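Local coordinates for protein salt-tolerant glutaminase (Micrococcus luteus, PDB 3AGD) that probably hydrolyses L-glutamine to L-glutamate and ammonium, as a salt-tolerant member of the glutaminase family with a C-terminal STAS region, at residues Cys295-Leu298 / Ser299-Phe302; Phe80-Val83 / Asp84-Val87; Asn97-Ser100 / Leu101-Glu104. All coordinates share one frame; numbering follows the deposited sequence.

Contact 1: Cys295-Leu298 / Ser299-Phe302; sequences CRRL and SEDF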
ATOM      1  N   CYS A 295      17.983   0.830   2.173  1.00 15.74           N
ATOM      2  CA  CYS A 295      16.537   0.714   1.994  1.00 16.24           C
ATOM      3  C   CYS A 295      16.181  -0.620   1.325  1.00 17.40           C
ATOM      4  O   CYS A 295      15.167  -1.239   1.663  1.00 18.31           O
ATOM      5  CB  CYS A 295      16.002   1.886   1.165  1.00 17.51           C
ATOM      6  SG  CYS A 295      15.988   3.473   2.057  1.00 21.06           S
ATOM      7  N   ARG A 296      17.014  -1.063   0.384  1.00 16.74           N
ATOM      8  CA  ARG A 296      16.782  -2.336  -0.296  1.00 18.97           C
ATOM      9  C   ARG A 296      16.896  -3.473   0.719  1.00 20.29           C
ATOM     10  O   ARG A 296      16.105  -4.414   0.699  1.00 19.72           O
ATOM     11  CB  ARG A 296      17.800  -2.547  -1.424  1.00 19.99           C
ATOM     12  CG  ARG A 296      17.659  -1.576  -2.599  1.00 20.26           C
ATOM     13  CD  ARG A 296      18.681  -1.890  -3.683  1.00 24.20           C
ATOM     14  NE  ARG A 296      18.730  -0.885  -4.744  1.00 26.98           N
ATOM     15  CZ  ARG A 296      17.825  -0.749  -5.711  1.00 22.66           C
ATOM     16  NH1 ARG A 296      16.772  -1.554  -5.773  1.00 18.49           N
ATOM     17  NH2 ARG A 296      17.985   0.193  -6.630  1.00 21.75           N
ATOM     18  N   ARG A 297      17.878  -3.378   1.614  1.00 18.48           N
ATOM     19  CA  ARG A 297      18.071  -4.401   2.637  1.00 20.05           C
ATOM     20  C   ARG A 297      16.947  -4.387   3.675  1.00 23.00           C
ATOM     21  O   ARG A 297      16.523  -5.442   4.144  1.00 24.72           O
ATOM     22  CB  ARG A 297      19.428  -4.218   3.330  1.00 17.48           C
ATOM     23  CG  ARG A 297      20.613  -4.776   2.546  1.00 19.33           C
ATOM     24  CD  ARG A 297      20.572  -6.308   2.496  1.00 26.34           C
ATOM     25  NE  ARG A 297      20.868  -6.932   3.789  1.00 28.58           N
ATOM     26  CZ  ARG A 297      22.095  -7.131   4.266  1.00 29.85           C
ATOM     27  NH1 ARG A 297      23.155  -6.760   3.560  1.00 28.05           N
ATOM     28  NH2 ARG A 297      22.266  -7.699   5.455  1.00 30.04           N
ATOM     29  N   LEU A 298      16.464  -3.202   4.042  1.00 22.28           N
ATOM     30  CA  LEU A 298      15.379  -3.116   5.015  1.00 22.06           C
ATOM     31  C   LEU A 298      14.140  -3.798   4.446  1.00 22.28           C
ATOM     32  O   LEU A 298      13.443  -4.531   5.144  1.00 19.95           O
ATOM     33  CB  LEU A 298      15.057  -1.656   5.341  1.00 20.07           C
ATOM     34  CG  LEU A 298      16.049  -0.891   6.217  1.00 20.60           C
ATOM     35  CD1 LEU A 298      15.603   0.557   6.347  1.00 21.07           C
ATOM     36  CD2 LEU A 298      16.129  -1.542   7.585  1.00 20.45           C
ATOM     37  N   SER A 299      13.877  -3.549   3.167  1.00 23.77           N
ATOM     38  CA  SER A 299      12.731  -4.140   2.489  1.00 20.67           C
ATOM     39  C   SER A 299      12.850  -5.664   2.422  1.00 19.97           C
ATOM     40  O   SER A 299      11.888  -6.384   2.712  1.00 15.83           O
ATOM     41  CB  SER A 299      12.606  -3.572   1.071  1.00 19.62           C
ATOM     42  OG  SER A 299      11.713  -4.349   0.287  1.00 21.91           O
ATOM     43  N   GLU A 300      14.028  -6.156   2.047  1.00 19.78           N
ATOM     44  CA  GLU A 300      14.238  -7.595   1.941  1.00 24.32           C
ATOM     45  C   GLU A 300      14.352  -8.341   3.270  1.00 23.76           C
ATOM     46  O   GLU A 300      13.725  -9.385   3.448  1.00 22.21           O
ATOM     47  CB  GLU A 300      15.478  -7.902   1.102  1.00 31.47           C
ATOM     48  CG  GLU A 300      15.755  -9.395   0.998  1.00 43.89           C
ATOM     49  CD  GLU A 300      16.917  -9.722   0.086  1.00 56.26           C
ATOM     50  OE1 GLU A 300      18.016  -9.162   0.293  1.00 58.61           O
ATOM     51  OE2 GLU A 300      16.729 -10.548  -0.837  1.00 61.29           O
ATOM     52  N   ASP A 301      15.152  -7.817   4.195  1.00 23.19           N
ATOM     53  CA  ASP A 301      15.347  -8.472   5.485  1.00 24.05           C
ATOM     54  C   ASP A 301      14.099  -8.511   6.355  1.00 25.08           C
ATOM     55  O   ASP A 301      13.852  -9.491   7.052  1.00 28.61           O
ATOM     56  CB  ASP A 301      16.474  -7.791   6.264  1.00 27.04           C
ATOM     57  CG  ASP A 301      17.816  -7.951   5.593  1.00 28.46           C
ATOM     58  OD1 ASP A 301      17.965  -8.915   4.814  1.00 28.01           O
ATOM     59  OD2 ASP A 301      18.724  -7.129   5.855  1.00 29.61           O
ATOM     60  N   PHE A 302      13.318  -7.441   6.321  1.00 21.03           N
ATOM     61  CA  PHE A 302      12.107  -7.365   7.121  1.00 20.58           C
ATOM     62  C   PHE A 302      10.863  -7.660   6.290  1.00 20.95           C
ATOM     63  O   PHE A 302       9.742  -7.618   6.799  1.00 21.09           O
ATOM     64  CB  PHE A 302      12.001  -5.972   7.751  1.00 18.15           C
ATOM     65  CG  PHE A 302      13.003  -5.722   8.848  1.00 22.65           C
ATOM     66  CD1 PHE A 302      13.550  -4.454   9.032  1.00 24.55           C
ATOM     67  CD2 PHE A 302      13.365  -6.740   9.728  1.00 26.02           C
ATOM     68  CE1 PHE A 302      14.443  -4.201  10.079  1.00 28.40           C
ATOM     69  CE2 PHE A 302      14.259  -6.498  10.782  1.00 27.66           C
ATOM     70  CZ  PHE A 302      14.795  -5.227  10.956  1.00 28.27           C
TER
HETATM   71  O   HOH W   1      20.664  -8.898   7.953  1.00 41.57           O

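Contact 2: Phe80-Val83 / Asp84-Val87; sequences FAAV and DRQV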
ATOM      1  N   PHE A  80      -6.217  21.533  -2.634  1.00 24.83           N
ATOM      2  CA  PHE A  80      -5.840  20.730  -3.799  1.00 21.07           C
ATOM      3  C   PHE A  80      -6.012  21.379  -5.170  1.00 21.61           C
ATOM      4  O   PHE A  80      -5.114  21.306  -6.014  1.00 20.62           O
ATOM      5  CB  PHE A  80      -6.599  19.401  -3.783  1.00 18.63           C
ATOM      6  CG  PHE A  80      -6.027  18.393  -2.838  1.00 20.07           C
ATOM      7  CD1 PHE A  80      -6.120  18.576  -1.464  1.00 19.25           C
ATOM      8  CD2 PHE A  80      -5.365  17.269  -3.324  1.00 19.88           C
ATOM      9  CE1 PHE A  80      -5.556  17.653  -0.580  1.00 22.62           C
ATOM     10  CE2 PHE A  80      -4.797  16.339  -2.451  1.00 23.29           C
ATOM     11  CZ  PHE A  80      -4.892  16.531  -1.076  1.00 20.17           C
ATOM     12  N   ALA A  81      -7.160  22.003  -5.404  1.00 22.54           N
ATOM     13  CA  ALA A  81      -7.417  22.623  -6.700  1.00 22.86           C
ATOM     14  C   ALA A  81      -6.341  23.627  -7.092  1.00 22.80           C
ATOM     15  O   ALA A  81      -5.836  23.606  -8.220  1.00 23.06           O
ATOM     16  CB  ALA A  81      -8.789  23.294  -6.695  1.00 24.92           C
ATOM     17  N   ALA A  82      -5.990  24.502  -6.155  1.00 21.98           N
ATOM     18  CA  ALA A  82      -4.985  25.528  -6.391  1.00 21.90           C
ATOM     19  C   ALA A  82      -3.607  24.942  -6.681  1.00 22.04           C
ATOM     20  O   ALA A  82      -2.897  25.414  -7.568  1.00 22.46           O
ATOM     21  CB  ALA A  82      -4.909  26.466  -5.183  1.00 22.79           C
ATOM     22  N   VAL A  83      -3.222  23.922  -5.925  1.00 20.60           N
ATOM     23  CA  VAL A  83      -1.920  23.298  -6.125  1.00 20.00           C
ATOM     24  C   VAL A  83      -1.897  22.474  -7.409  1.00 17.15           C
ATOM     25  O   VAL A  83      -0.935  22.540  -8.177  1.00 16.95           O
ATOM     26  CB  VAL A  83      -1.543  22.387  -4.932  1.00 18.49           C
ATOM     27  CG1 VAL A  83      -0.186  21.735  -5.173  1.00 17.93           C
ATOM     28  CG2 VAL A  83      -1.507  23.204  -3.652  1.00 17.50           C
ATOM     29  N   ASP A  84      -2.959  21.711  -7.651  1.00 15.30           N
ATOM     30  CA  ASP A  84      -3.010  20.871  -8.842  1.00 18.97           C
ATOM     31  C   ASP A  84      -3.017  21.656 -10.146  1.00 21.86           C
ATOM     32  O   ASP A  84      -2.676  21.116 -11.194  1.00 21.42           O
ATOM     33  CB  ASP A  84      -4.210  19.924  -8.781  1.00 18.59           C
ATOM     34  CG  ASP A  84      -4.043  18.852  -7.722  1.00 24.72           C
ATOM     35  OD1 ASP A  84      -2.948  18.777  -7.121  1.00 26.67           O
ATOM     36  OD2 ASP A  84      -4.998  18.079  -7.489  1.00 27.80           O
ATOM     37  N   ARG A  85      -3.396  22.930 -10.084  1.00 22.52           N
ATOM     38  CA  ARG A  85      -3.396  23.767 -11.276  1.00 22.59           C
ATOM     39  C   ARG A  85      -1.961  24.143 -11.648  1.00 22.08           C
ATOM     40  O   ARG A  85      -1.683  24.461 -12.802  1.00 23.22           O
ATOM     41  CB  ARG A  85      -4.200  25.057 -11.048  1.00 27.42           C
ATOM     42  CG  ARG A  85      -5.701  24.951 -11.285  1.00 31.71           C
ATOM     43  CD  ARG A  85      -6.339  26.345 -11.402  1.00 36.27           C
ATOM     44  NE  ARG A  85      -6.513  27.015 -10.112  1.00 38.81           N
ATOM     45  CZ  ARG A  85      -7.536  26.803  -9.283  1.00 37.78           C
ATOM     46  NH1 ARG A  85      -8.491  25.936  -9.606  1.00 39.71           N
ATOM     47  NH2 ARG A  85      -7.602  27.450  -8.127  1.00 32.76           N
ATOM     48  N   GLN A  86      -1.054  24.096 -10.672  1.00 20.77           N
ATOM     49  CA  GLN A  86       0.344  24.471 -10.907  1.00 22.28           C
ATOM     50  C   GLN A  86       1.339  23.318 -10.802  1.00 21.70           C
ATOM     51  O   GLN A  86       2.486  23.441 -11.237  1.00 21.56           O
ATOM     52  CB  GLN A  86       0.775  25.561  -9.916  1.00 24.74           C
ATOM     53  CG  GLN A  86      -0.094  26.813  -9.883  1.00 26.27           C
ATOM     54  CD  GLN A  86      -0.031  27.627 -11.168  1.00 31.53           C
ATOM     55  OE1 GLN A  86      -0.539  28.744 -11.225  1.00 38.80           O
ATOM     56  NE2 GLN A  86       0.586  27.070 -12.203  1.00 29.29           N
ATOM     57  N   VAL A  87       0.910  22.209 -10.215  1.00 20.21           N
ATOM     58  CA  VAL A  87       1.787  21.057 -10.040  1.00 19.02           C
ATOM     59  C   VAL A  87       1.065  19.785 -10.475  1.00 17.74           C
ATOM     60  O   VAL A  87       0.010  19.442  -9.935  1.00 16.27           O
ATOM     61  CB  VAL A  87       2.224  20.932  -8.554  1.00 20.90           C
ATOM     62  CG1 VAL A  87       3.154  19.741  -8.371  1.00 23.28           C
ATOM     63  CG2 VAL A  87       2.911  22.217  -8.104  1.00 19.78           C
TER

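Contact 3: Asn97-Ser100 / Leu101-Glu104; sequences NELS and LEAE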
ATOM      1  N   ASN A  97      11.947  18.894 -20.059  1.00 24.94           N
ATOM      2  CA  ASN A  97      11.505  19.021 -21.438  1.00 25.61           C
ATOM      3  C   ASN A  97      10.398  20.069 -21.427  1.00 25.15           C
ATOM      4  O   ASN A  97       9.394  19.908 -20.729  1.00 25.06           O
ATOM      5  CB  ASN A  97      10.953  17.695 -21.962  1.00 31.69           C
ATOM      6  CG  ASN A  97      10.649  17.743 -23.450  1.00 42.59           C
ATOM      7  OD1 ASN A  97      10.053  18.702 -23.941  1.00 45.65           O
ATOM      8  ND2 ASN A  97      11.053  16.706 -24.173  1.00 46.19           N
ATOM      9  N   GLU A  98      10.588  21.141 -22.191  1.00 25.86           N
ATOM     10  CA  GLU A  98       9.619  22.234 -22.268  1.00 25.66           C
ATOM     11  C   GLU A  98       8.207  21.756 -22.609  1.00 26.05           C
ATOM     12  O   GLU A  98       7.223  22.357 -22.185  1.00 24.90           O
ATOM     13  CB  GLU A  98      10.073  23.259 -23.314  1.00 25.46           C
ATOM     14  CG  GLU A  98       9.247  24.534 -23.334  1.00 27.64           C
ATOM     15  CD  GLU A  98       9.697  25.509 -24.406  1.00 25.73           C
ATOM     16  OE1 GLU A  98      10.825  25.359 -24.914  1.00 23.58           O
ATOM     17  OE2 GLU A  98       8.926  26.432 -24.735  1.00 26.92           O
ATOM     18  N   LEU A  99       8.117  20.679 -23.381  1.00 28.74           N
ATOM     19  CA  LEU A  99       6.833  20.119 -23.791  1.00 30.00           C
ATOM     20  C   LEU A  99       5.893  19.846 -22.618  1.00 29.32           C
ATOM     21  O   LEU A  99       4.681  19.974 -22.748  1.00 31.09           O
ATOM     22  CB  LEU A  99       7.055  18.816 -24.565  1.00 35.15           C
ATOM     23  CG  LEU A  99       7.809  18.911 -25.895  1.00 40.65           C
ATOM     24  CD1 LEU A  99       8.069  17.511 -26.437  1.00 42.30           C
ATOM     25  CD2 LEU A  99       6.997  19.726 -26.893  1.00 43.34           C
ATOM     26  N   SER A 100       6.454  19.470 -21.475  1.00 27.98           N
ATOM     27  CA  SER A 100       5.653  19.170 -20.291  1.00 25.61           C
ATOM     28  C   SER A 100       4.771  20.340 -19.869  1.00 26.46           C
ATOM     29  O   SER A 100       3.691  20.140 -19.310  1.00 28.01           O
ATOM     30  CB  SER A 100       6.565  18.766 -19.126  1.00 26.67           C
ATOM     31  OG  SER A 100       7.365  19.855 -18.688  1.00 26.28           O
ATOM     32  N   LEU A 101       5.230  21.558 -20.145  1.00 27.14           N
ATOM     33  CA  LEU A 101       4.487  22.767 -19.786  1.00 28.61           C
ATOM     34  C   LEU A 101       3.572  23.237 -20.909  1.00 34.56           C
ATOM     35  O   LEU A 101       2.620  23.983 -20.674  1.00 32.02           O
ATOM     36  CB  LEU A 101       5.454  23.903 -19.451  1.00 24.91           C
ATOM     37  CG  LEU A 101       6.528  23.633 -18.401  1.00 23.16           C
ATOM     38  CD1 LEU A 101       7.427  24.852 -18.289  1.00 22.25           C
ATOM     39  CD2 LEU A 101       5.873  23.298 -17.065  1.00 21.46           C
ATOM     40  N   GLU A 102       3.872  22.811 -22.132  1.00 41.43           N
ATOM     41  CA  GLU A 102       3.077  23.204 -23.288  1.00 47.75           C
ATOM     42  C   GLU A 102       1.725  22.516 -23.321  1.00 50.01           C
ATOM     43  O   GLU A 102       0.961  22.696 -24.265  1.00 52.14           O
ATOM     44  CB  GLU A 102       3.832  22.908 -24.586  1.00 53.08           C
ATOM     45  CG  GLU A 102       5.150  23.660 -24.724  1.00 59.23           C
ATOM     46  CD  GLU A 102       5.758  23.517 -26.107  1.00 64.43           C
ATOM     47  OE1 GLU A 102       5.962  22.368 -26.553  1.00 64.88           O
ATOM     48  OE2 GLU A 102       6.035  24.554 -26.748  1.00 68.05           O
ATOM     49  N   ALA A 103       1.431  21.722 -22.298  1.00 51.58           N
ATOM     50  CA  ALA A 103       0.148  21.032 -22.227  1.00 54.44           C
ATOM     51  C   ALA A 103      -0.933  22.058 -21.930  1.00 55.37           C
ATOM     52  O   ALA A 103      -0.646  23.241 -21.746  1.00 54.98           O
ATOM     53  CB  ALA A 103       0.171  19.974 -21.140  1.00 58.07           C
ATOM     54  N   GLU A 104      -2.176  21.596 -21.879  1.00 55.57           N
ATOM     55  CA  GLU A 104      -3.312  22.469 -21.614  1.00 57.53           C
ATOM     56  C   GLU A 104      -3.309  23.033 -20.198  1.00 53.04           C
ATOM     57  O   GLU A 104      -3.858  24.106 -19.947  1.00 51.51           O
ATOM     58  CB  GLU A 104      -4.615  21.703 -21.858  1.00 66.50           C
ATOM     59  CG  GLU A 104      -4.631  20.301 -21.250  1.00 76.01           C
ATOM     60  CD  GLU A 104      -4.478  20.306 -19.737  1.00 84.26           C
ATOM     61  OE1 GLU A 104      -3.731  19.452 -19.214  1.00 87.18           O
ATOM     62  OE2 GLU A 104      -5.107  21.156 -19.070  1.00 86.88           O
TER
HETATM   63  O   HOH W   2       8.547  26.559 -27.765  1.00 42.84           O

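Contact 1: Cys295-Leu298 / Ser299-Phe302
Arg297 and Asp301, one turn apart near the C-terminal end of helix 289-301, form an i to i+4 salt bridge. The arginine chain bends at chi2 and chi3 (-69° and -71°), which curls NE over toward Asp301 OD2 at 3.0 Å. NE meets OD2 on its syn side but somewhat out of the carboxylate plane, and the guanidinium presents its edge to a carboxylate turned 79° out of its plane. A water accepts from Arg297 NH2 at 3.2 Å and gives a weak bond to the same OD2. Beneath the bridge the backbone bond Asp301 N to Arg297 O measures 2.7 Å. On the next flank the Leu298 and Phe302 side chains run alongside each other in the same direction, with Leu298 CD2 4.0 Å from Phe302 CE1, while Phe302 N reaches Leu298 O at 3.1 Å. Outside the stretch, Glu15 pairs with Arg297 NH1, and the Phe302 ring meets Phe337 of the second subunit. Arg297 is thus paired with two carboxylates, while OD2 is bonded to both NE and Tyr8 OH, which would be expected to keep Asp301 ionised and links the helix end to helix 4-16.

Contact 2: Phe80-Val83 / Asp84-Val87
Arg85 folds back over the last turn of helix 80-84 and lays one face of its guanidinium on the backbone of Ala81 and Ala82. Ala81 O sits over the centre of that face, 3.7 Å above the plane, and NH2 lies 3.7 Å from Ala82 CA. The alanine methyls lie on the same side of its plane, Ala81 CB 3.9 Å from Arg85 NH1. The bend at chi3 (-77°) turns the group back along the helix. The backbone bond from Arg85 N to Ala81 O is weak.

Beside it, Asp84 N gives a short, straight bond to Phe80 O at 2.7 Å. The Asp84 carboxylate lies by the same carbonyl, with OD2 near the plane of the Phe80 ring at its edge and 4.2 Å from Phe80 CB. Val83 O, three residues on from Phe80, accepts two backbone donors, Gln86 N at 2.9 Å from well above the carbonyl plane and Val87 N at 2.8 Å nearly in line with C=O. These two bonds hold the chain coiled as far as Val87, where it becomes extended, and the Val83 and Val87 side chains meet loosely, CG1 of the former 4.2 Å from CB of the latter.

In the next shell, Arg232 of helix 227-240 forms a salt bridge with Asp84 OD1, and Phe80 packs on Ile228 and Val229 of that helix. Val83 rests on Tyr71 and Leu75 of helix 67-78, while Val87 packs on Ala119 and Val120 of helix 114-123.

The polar groups divide the work: the carbonyl of Val83 holds the last coil, Asp84 is paired with Arg232, which would balance its negative charge, and the positive Arg85 lies over a carbonyl oxygen near the helix C-terminus, where the helix dipole would probably be favourable to it.

Contact 3: Asn97-Ser100 / Leu101-Glu104
Glu98 and Glu102 bring their carboxylates together from different first torsions: CG of Glu98 is anti to the backbone N (chi1 -172°), whereas that of Glu102 is anti to the carbonyl carbon (chi1 -61°). Both chains then run extended beyond CG, crossing at a slant until Glu98 OE2 and Glu102 OE2 stand 4.0 Å apart with the carboxylate planes 49° from each other. A water to one side of the pair bridges them, donating to Glu98 OE2 at 3.1 Å and weakly to Glu102 OE2. Tyr177 OH is hydrogen-bonded to Glu98 OE2 as well, so this oxygen has two polar partners; the proximity of the second carboxylate could raise the proton affinity of one of the pair.

The backbone below makes a tight turn. Leu101 N bonds to Glu98 O at 3.0 Å, approaching from well above the carbonyl plane, while Glu102 N has weak bonds to Glu98 O and Leu99 O. Asn97 starts the turn with its side chain: OD1 accepts from Leu99 N at 2.8 Å, an Asx turn. Its own carbonyl oxygen is gripped twice, by Ser100 N at 3.1 Å and by Ser100 OG at 2.9 Å. The hydroxyl gets there because OG of Ser100 stands between the backbone N and the carbonyl carbon, and from that place it also brushes Leu101 CG at 3.9 Å. On the far part of the turn Ala103 CB comes to 4.0 Å from Ser100 O.

The whole turn belongs to the long connection between helices 80-84 and 114-123, at the surface of the chain. Leu101 is its buried foot, set against Met173 and Leu174 of helix 165-176; Glu98 also touches Met173, and Tyr177, just past that helix, lies against Leu101 and Glu102.

Overall arrangement
From the N terminus, contact 2 comes first: it ends helix 80-84 and opens the connection that leads to helix 114-123. Contact 3 is a turn within that connection, with its centre 16 Å from that of contact 2 and nearest atoms about 7 Å apart. Contact 1 follows far along the chain, at the end of helix 289-301, about 35 Å and 38 Å from contacts 2 and 3 between centres. All three are local and in series, so none nests in or crosses another. Contact 2 joins helices 67-78, 114-123 and 227-240, contact 3 leans on helix 165-176, and contact 1 adjoins helix 4-16, strand 40-44 and the second subunit.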